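Local structure of amidohydrolase (Thermotoga maritima, 3OOQ) at residues V48-V60 against D358-D370. The protein is assigned to the amidohydrolase family, whose members hydrolyse amide and related bonds, and may act as an allantoinase. Numbering follows the deposited sequence.
Sequences VDLTGKFLFPGFV and DADLVVWSGHPFD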
ATOM      1  N   VAL F  48      48.816  31.798  33.683  1.00 35.14           N
ATOM      2  CA  VAL F  48      48.650  30.372  33.512  1.00 33.72           C
ATOM      3  C   VAL F  48      49.938  29.837  32.919  1.00 32.91           C
ATOM      4  O   VAL F  48      50.308  30.162  31.794  1.00 32.17           O
ATOM      5  CB  VAL F  48      47.469  30.050  32.583  1.00 33.24           C
ATOM      6  CG1 VAL F  48      47.297  28.545  32.435  1.00 25.40           C
ATOM      7  CG2 VAL F  48      46.191  30.699  33.120  1.00 26.32           C
ATOM      8  N   ASP F  49      50.620  29.007  33.692  1.00 33.26           N
ATOM      9  CA  ASP F  49      51.883  28.441  33.271  1.00 33.65           C
ATOM     10  C   ASP F  49      51.629  27.230  32.386  1.00 32.28           C
ATOM     11  O   ASP F  49      50.978  26.273  32.811  1.00 33.27           O
ATOM     12  CB  ASP F  49      52.732  28.081  34.500  1.00 35.16           C
ATOM     13  CG  ASP F  49      53.929  27.208  34.159  1.00 48.24           C
ATOM     14  OD1 ASP F  49      54.659  27.526  33.206  1.00 35.03           O
ATOM     15  OD2 ASP F  49      54.143  26.199  34.869  1.00 37.23           O
ATOM     16  N   LEU F  50      52.149  27.269  31.165  1.00 30.06           N
ATOM     17  CA  LEU F  50      51.944  26.178  30.222  1.00 29.02           C
ATOM     18  C   LEU F  50      53.254  25.552  29.779  1.00 28.93           C
ATOM     19  O   LEU F  50      53.354  25.015  28.658  1.00 28.20           O
ATOM     20  CB  LEU F  50      51.130  26.639  28.995  1.00 27.78           C
ATOM     21  CG  LEU F  50      49.712  27.194  29.201  1.00 22.15           C
ATOM     22  CD1 LEU F  50      49.127  27.644  27.867  1.00 26.63           C
ATOM     23  CD2 LEU F  50      48.796  26.190  29.886  1.00 26.84           C
ATOM     24  N   THR F  51      54.259  25.630  30.650  1.00 29.31           N
ATOM     25  CA  THR F  51      55.536  24.941  30.426  1.00 29.90           C
ATOM     26  C   THR F  51      55.294  23.469  30.074  1.00 30.20           C
ATOM     27  O   THR F  51      54.597  22.760  30.806  1.00 30.91           O
ATOM     28  CB  THR F  51      56.438  25.014  31.688  1.00 30.97           C
ATOM     29  OG1 THR F  51      56.671  26.387  32.018  1.00 27.51           O
ATOM     30  CG2 THR F  51      57.783  24.304  31.446  1.00 27.76           C
ATOM     31  N   GLY F  52      55.848  23.018  28.952  1.00 29.70           N
ATOM     32  CA  GLY F  52      55.670  21.627  28.535  1.00 29.77           C
ATOM     33  C   GLY F  52      54.415  21.352  27.712  1.00 29.28           C
ATOM     34  O   GLY F  52      54.253  20.248  27.180  1.00 29.65           O
ATOM     35  N   LYS F  53      53.543  22.358  27.584  1.00 28.23           N
ATOM     36  CA  LYS F  53      52.262  22.224  26.880  1.00 26.97           C
ATOM     37  C   LYS F  53      52.304  22.922  25.511  1.00 26.74           C
ATOM     38  O   LYS F  53      53.264  23.619  25.191  1.00 26.88           O
ATOM     39  CB  LYS F  53      51.123  22.824  27.722  1.00 27.21           C
ATOM     40  CG  LYS F  53      51.122  22.447  29.207  1.00 25.67           C
ATOM     41  CD  LYS F  53      50.838  20.966  29.409  1.00 28.49           C
ATOM     42  CE  LYS F  53      50.987  20.516  30.869  1.00 25.53           C
ATOM     43  NZ  LYS F  53      50.766  19.041  30.891  1.00 28.55           N
ATOM     44  N   PHE F  54      51.259  22.716  24.706  1.00 26.28           N
ATOM     45  CA  PHE F  54      51.137  23.294  23.368  1.00 25.57           C
ATOM     46  C   PHE F  54      49.851  24.097  23.320  1.00 25.27           C
ATOM     47  O   PHE F  54      48.813  23.628  23.780  1.00 26.20           O
ATOM     48  CB  PHE F  54      51.100  22.194  22.305  1.00 25.87           C
ATOM     49  CG  PHE F  54      52.389  21.439  22.162  1.00 33.72           C
ATOM     50  CD1 PHE F  54      52.953  20.774  23.246  1.00 27.06           C
ATOM     51  CD2 PHE F  54      53.033  21.380  20.939  1.00 26.62           C
ATOM     52  CE1 PHE F  54      54.176  20.073  23.105  1.00 34.83           C
ATOM     53  CE2 PHE F  54      54.246  20.688  20.783  1.00 34.40           C
ATOM     54  CZ  PHE F  54      54.819  20.040  21.868  1.00 27.15           C
ATOM     55  N   LEU F  55      49.921  25.304  22.771  1.00 23.93           N
ATOM     56  CA  LEU F  55      48.764  26.177  22.691  1.00 22.63           C
ATOM     57  C   LEU F  55      48.386  26.374  21.232  1.00 22.36           C
ATOM     58  O   LEU F  55      49.186  26.887  20.437  1.00 22.69           O
ATOM     59  CB  LEU F  55      49.044  27.523  23.365  1.00 21.85           C
ATOM     60  CG  LEU F  55      47.863  28.462  23.596  1.00 26.44           C
ATOM     61  CD1 LEU F  55      46.824  27.852  24.524  1.00 21.64           C
ATOM     62  CD2 LEU F  55      48.360  29.784  24.170  1.00 22.88           C
ATOM     63  N   PHE F  56      47.163  25.962  20.888  1.00 21.53           N
ATOM     64  CA  PHE F  56      46.686  26.004  19.514  1.00 21.27           C
ATOM     65  C   PHE F  56      45.461  26.891  19.438  1.00 20.88           C
ATOM     66  O   PHE F  56      44.816  27.114  20.458  1.00 20.92           O
ATOM     67  CB  PHE F  56      46.354  24.581  19.034  1.00 21.42           C
ATOM     68  CG  PHE F  56      47.547  23.839  18.492  1.00 21.03           C
ATOM     69  CD1 PHE F  56      48.535  23.364  19.345  1.00 21.82           C
ATOM     70  CD2 PHE F  56      47.688  23.630  17.122  1.00 21.62           C
ATOM     71  CE1 PHE F  56      49.639  22.691  18.849  1.00 21.37           C
ATOM     72  CE2 PHE F  56      48.789  22.943  16.614  1.00 21.24           C
ATOM     73  CZ  PHE F  56      49.768  22.478  17.478  1.00 21.56           C
ATOM     74  N   PRO F  57      45.157  27.430  18.240  1.00 20.52           N
ATOM     75  CA  PRO F  57      43.832  28.002  18.089  1.00 21.18           C
ATOM     76  C   PRO F  57      42.806  26.860  18.122  1.00 20.87           C
ATOM     77  O   PRO F  57      43.171  25.697  17.891  1.00 19.49           O
ATOM     78  CB  PRO F  57      43.865  28.612  16.682  1.00 21.32           C
ATOM     79  CG  PRO F  57      44.859  27.843  15.948  1.00 26.45           C
ATOM     80  CD  PRO F  57      45.852  27.296  16.946  1.00 20.92           C
ATOM     81  N   GLY F  58      41.549  27.173  18.430  1.00 21.87           N
ATOM     82  CA  GLY F  58      40.485  26.167  18.295  1.00 21.64           C
ATOM     83  C   GLY F  58      40.355  25.768  16.830  1.00 22.77           C
ATOM     84  O   GLY F  58      40.491  26.618  15.937  1.00 22.59           O
ATOM     85  N   PHE F  59      40.086  24.486  16.574  1.00 24.11           N
ATOM     86  CA  PHE F  59      39.829  24.023  15.201  1.00 25.19           C
ATOM     87  C   PHE F  59      38.455  24.435  14.725  1.00 24.97           C
ATOM     88  O   PHE F  59      37.538  24.645  15.523  1.00 24.81           O
ATOM     89  CB  PHE F  59      40.014  22.514  15.056  1.00 26.13           C
ATOM     90  CG  PHE F  59      41.399  22.041  15.399  1.00 26.95           C
ATOM     91  CD1 PHE F  59      42.509  22.615  14.793  1.00 27.16           C
ATOM     92  CD2 PHE F  59      41.591  21.002  16.316  1.00 27.52           C
ATOM     93  CE1 PHE F  59      43.799  22.181  15.099  1.00 27.14           C
ATOM     94  CE2 PHE F  59      42.881  20.563  16.632  1.00 27.03           C
ATOM     95  CZ  PHE F  59      43.983  21.145  16.017  1.00 28.08           C
ATOM     96  N   VAL F  60      38.338  24.567  13.407  1.00 24.43           N
ATOM     97  CA  VAL F  60      37.170  25.145  12.785  1.00 23.71           C
ATOM     98  C   VAL F  60      36.723  24.178  11.704  1.00 22.83           C
ATOM     99  O   VAL F  60      37.445  23.942  10.739  1.00 21.94           O
ATOM    100  CB  VAL F  60      37.494  26.537  12.170  1.00 24.17           C
ATOM    101  CG1 VAL F  60      36.265  27.166  11.551  1.00 21.53           C
ATOM    102  CG2 VAL F  60      38.131  27.484  13.220  1.00 22.59           C
ATOM    103  N   ASP F 358      39.572  36.441  18.090  1.00 23.96           N
ATOM    104  CA  ASP F 358      38.896  35.825  19.231  1.00 23.60           C
ATOM    105  C   ASP F 358      39.825  34.844  19.973  1.00 23.44           C
ATOM    106  O   ASP F 358      40.547  34.068  19.345  1.00 22.38           O
ATOM    107  CB  ASP F 358      37.636  35.069  18.770  1.00 23.08           C
ATOM    108  CG  ASP F 358      36.541  35.992  18.199  1.00 30.39           C
ATOM    109  OD1 ASP F 358      36.713  37.230  18.174  1.00 23.31           O
ATOM    110  OD2 ASP F 358      35.481  35.461  17.780  1.00 23.47           O
ATOM    111  N   ALA F 359      39.773  34.865  21.309  1.00 23.79           N
ATOM    112  CA  ALA F 359      40.643  34.017  22.126  1.00 24.63           C
ATOM    113  C   ALA F 359      40.036  32.624  22.284  1.00 24.96           C
ATOM    114  O   ALA F 359      39.596  32.211  23.375  1.00 24.40           O
ATOM    115  CB  ALA F 359      40.916  34.658  23.459  1.00 24.51           C
ATOM    116  N   ASP F 360      39.993  31.921  21.159  1.00 24.87           N
ATOM    117  CA  ASP F 360      39.552  30.534  21.131  1.00 25.06           C
ATOM    118  C   ASP F 360      40.829  29.731  21.083  1.00 23.99           C
ATOM    119  O   ASP F 360      41.504  29.679  20.044  1.00 23.61           O
ATOM    120  CB  ASP F 360      38.676  30.280  19.904  1.00 25.30           C
ATOM    121  CG  ASP F 360      37.451  31.187  19.862  1.00 28.58           C
ATOM    122  OD1 ASP F 360      37.172  31.900  20.863  1.00 26.17           O
ATOM    123  OD2 ASP F 360      36.761  31.181  18.811  1.00 26.18           O
ATOM    124  N   LEU F 361      41.182  29.169  22.236  1.00 23.36           N
ATOM    125  CA  LEU F 361      42.506  28.584  22.446  1.00 23.57           C
ATOM    126  C   LEU F 361      42.406  27.210  23.086  1.00 23.88           C
ATOM    127  O   LEU F 361      41.561  26.968  23.957  1.00 23.94           O
ATOM    128  CB  LEU F 361      43.373  29.516  23.322  1.00 23.93           C
ATOM    129  CG  LEU F 361      43.629  30.924  22.748  1.00 33.04           C
ATOM    130  CD1 LEU F 361      44.214  31.882  23.785  1.00 23.85           C
ATOM    131  CD2 LEU F 361      44.516  30.868  21.506  1.00 23.85           C
ATOM    132  N   VAL F 362      43.269  26.303  22.652  1.00 23.58           N
ATOM    133  CA  VAL F 362      43.249  24.957  23.212  1.00 23.05           C
ATOM    134  C   VAL F 362      44.625  24.613  23.740  1.00 22.08           C
ATOM    135  O   VAL F 362      45.613  24.750  23.018  1.00 21.86           O
ATOM    136  CB  VAL F 362      42.833  23.908  22.141  1.00 23.60           C
ATOM    137  CG1 VAL F 362      42.768  22.514  22.760  1.00 22.69           C
ATOM    138  CG2 VAL F 362      41.481  24.283  21.519  1.00 22.39           C
ATOM    139  N   VAL F 363      44.674  24.184  25.004  1.00 22.17           N
ATOM    140  CA  VAL F 363      45.895  23.683  25.631  1.00 22.58           C
ATOM    141  C   VAL F 363      45.958  22.184  25.419  1.00 23.28           C
ATOM    142  O   VAL F 363      45.127  21.442  25.934  1.00 23.64           O
ATOM    143  CB  VAL F 363      45.969  23.996  27.169  1.00 22.23           C
ATOM    144  CG1 VAL F 363      47.258  23.437  27.769  1.00 19.66           C
ATOM    145  CG2 VAL F 363      45.847  25.502  27.448  1.00 19.35           C
ATOM    146  N   TRP F 364      46.947  21.755  24.643  1.00 23.98           N
ATOM    147  CA  TRP F 364      47.203  20.355  24.373  1.00 24.07           C
ATOM    148  C   TRP F 364      48.416  19.904  25.196  1.00 24.64           C
ATOM    149  O   TRP F 364      49.363  20.687  25.425  1.00 23.75           O
ATOM    150  CB  TRP F 364      47.544  20.156  22.907  1.00 24.18           C
ATOM    151  CG  TRP F 364      46.388  20.214  21.971  1.00 25.63           C
ATOM    152  CD1 TRP F 364      45.852  21.339  21.406  1.00 24.88           C
ATOM    153  CD2 TRP F 364      45.616  19.109  21.473  1.00 24.22           C
ATOM    154  NE1 TRP F 364      44.787  21.007  20.598  1.00 24.06           N
ATOM    155  CE2 TRP F 364      44.625  19.648  20.611  1.00 25.08           C
ATOM    156  CE3 TRP F 364      45.655  17.720  21.678  1.00 25.67           C
ATOM    157  CZ2 TRP F 364      43.685  18.851  19.950  1.00 23.64           C
ATOM    158  CZ3 TRP F 364      44.716  16.917  21.004  1.00 24.02           C
ATOM    159  CH2 TRP F 364      43.749  17.491  20.156  1.00 25.57           C
ATOM    160  N   SER F 365      48.387  18.635  25.595  1.00 24.83           N
ATOM    161  CA  SER F 365      49.447  18.021  26.383  1.00 25.65           C
ATOM    162  C   SER F 365      50.690  17.788  25.520  1.00 25.19           C
ATOM    163  O   SER F 365      51.795  17.672  26.036  1.00 26.10           O
ATOM    164  CB  SER F 365      48.954  16.685  26.985  1.00 25.78           C
ATOM    165  OG  SER F 365      48.880  15.668  25.988  1.00 26.42           O
ATOM    166  N   GLY F 366      50.476  17.707  24.211  1.00 24.66           N
ATOM    167  CA  GLY F 366      51.527  17.443  23.228  1.00 24.65           C
ATOM    168  C   GLY F 366      50.958  17.811  21.875  1.00 25.23           C
ATOM    169  O   GLY F 366      49.857  18.379  21.797  1.00 25.64           O
ATOM    170  N   HIS F 367      51.672  17.477  20.802  1.00 25.09           N
ATOM    171  CA  HIS F 367      51.213  17.841  19.467  1.00 25.22           C
ATOM    172  C   HIS F 367      49.866  17.148  19.152  1.00 25.18           C
ATOM    173  O   HIS F 367      49.715  15.957  19.427  1.00 25.96           O
ATOM    174  CB  HIS F 367      52.268  17.480  18.418  1.00 25.95           C
ATOM    175  CG  HIS F 367      52.045  18.158  17.099  1.00 27.94           C
ATOM    176  ND1 HIS F 367      50.980  17.858  16.274  1.00 26.11           N
ATOM    177  CD2 HIS F 367      52.742  19.136  16.471  1.00 26.73           C
ATOM    178  CE1 HIS F 367      51.026  18.624  15.199  1.00 27.18           C
ATOM    179  NE2 HIS F 367      52.091  19.402  15.290  1.00 27.13           N
ATOM    180  N   PRO F 368      48.892  17.884  18.577  1.00 24.45           N
ATOM    181  CA  PRO F 368      47.554  17.306  18.302  1.00 25.27           C
ATOM    182  C   PRO F 368      47.549  16.128  17.334  1.00 25.72           C
ATOM    183  O   PRO F 368      46.611  15.334  17.342  1.00 25.98           O
ATOM    184  CB  PRO F 368      46.782  18.481  17.689  1.00 24.90           C
ATOM    185  CG  PRO F 368      47.449  19.697  18.279  1.00 31.97           C
ATOM    186  CD  PRO F 368      48.915  19.330  18.307  1.00 24.05           C
ATOM    187  N   PHE F 369      48.577  16.015  16.504  1.00 25.91           N
ATOM    188  CA  PHE F 369      48.663  14.899  15.556  1.00 25.52           C
ATOM    189  C   PHE F 369      49.430  13.742  16.170  1.00 26.80           C
ATOM    190  O   PHE F 369      49.724  12.757  15.497  1.00 26.50           O
ATOM    191  CB  PHE F 369      49.335  15.318  14.234  1.00 23.73           C
ATOM    192  CG  PHE F 369      48.580  16.371  13.447  1.00 24.53           C
ATOM    193  CD1 PHE F 369      47.264  16.709  13.764  1.00 22.26           C
ATOM    194  CD2 PHE F 369      49.192  17.011  12.351  1.00 22.57           C
ATOM    195  CE1 PHE F 369      46.577  17.691  13.027  1.00 24.09           C
ATOM    196  CE2 PHE F 369      48.514  17.994  11.623  1.00 23.91           C
ATOM    197  CZ  PHE F 369      47.192  18.317  11.953  1.00 20.96           C
ATOM    198  N   ASP F 370      49.798  13.884  17.440  1.00 28.29           N
ATOM    199  CA  ASP F 370      50.424  12.790  18.163  1.00 29.63           C
ATOM    200  C   ASP F 370      49.295  12.146  18.925  1.00 29.33           C
ATOM    201  O   ASP F 370      48.623  12.803  19.732  1.00 28.42           O
ATOM    202  CB  ASP F 370      51.526  13.285  19.117  1.00 30.42           C
ATOM    203  CG  ASP F 370      52.284  12.136  19.811  1.00 38.07           C
ATOM    204  OD1 ASP F 370      51.721  11.049  20.063  1.00 31.05           O
ATOM    205  OD2 ASP F 370      53.479  12.330  20.118  1.00 31.97           O
TER
HETATM  206  O   HOH W   1      52.226  17.621  28.752  1.00 19.31           O
HETATM  207  O   HOH W   2      43.068  22.835  18.893  1.00 14.18           O
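Phe56 turns its ring onto Pro368 and Trp364. Its CG stands anti to the carbonyl carbon (chi1 -85°), which carries the ring across to the chain beyond Trp364. CB and CD1 both lie against Trp364 CD1, the latter at 3.9 Å, the two side chains crossing at about a right angle in an oblique pair that is neither stack nor edge-to-face. Further out, CE1 and CZ rest on Pro368 CD, CZ at 3.4 Å. Pro368 CG sits 3.7 Å from the centroid of the Phe56 ring and 10° off its normal, a CH-pi contact over one face, with CG, CD2 and CE2 of the ring also packed against it. At the tip, the CZ end of the Phe56 ring presents its edge to the face of the His367 ring, planes at 73°; His367 NE2 is itself hydrogen-bonded to Glu329 OE2. With an alanine at Phe56, Pro368 would probably lose the ring face it packs on, and the His367 face the edge that meets it.

The backbone beneath is an antiparallel ladder between 54-57 and 361-364. Phe54 and Trp364 exchange reciprocal N-H...O hydrogen bonds, as do Phe56 and Val362, all four nearly straight. Such pairing joins the strand that runs on into the TIM-barrel-type amidohydrolase domain to the strand returning near the C-terminus, which continues the sheet through 375-380. Gly58 N adds a hydrogen bond to Asp360 O at 3.0 Å.

The other face of the ladder is aliphatic. Leu50 and Val363 meet tip to tip, CD2 to CG1 at 3.8 Å, while Leu55 CD1 touches Val363 CG2. Back on the aromatic face, a water accepts from Trp364 NE1 and donates to Pro57 O, both at 3.0 Å, bridging the indole to the opposing backbone.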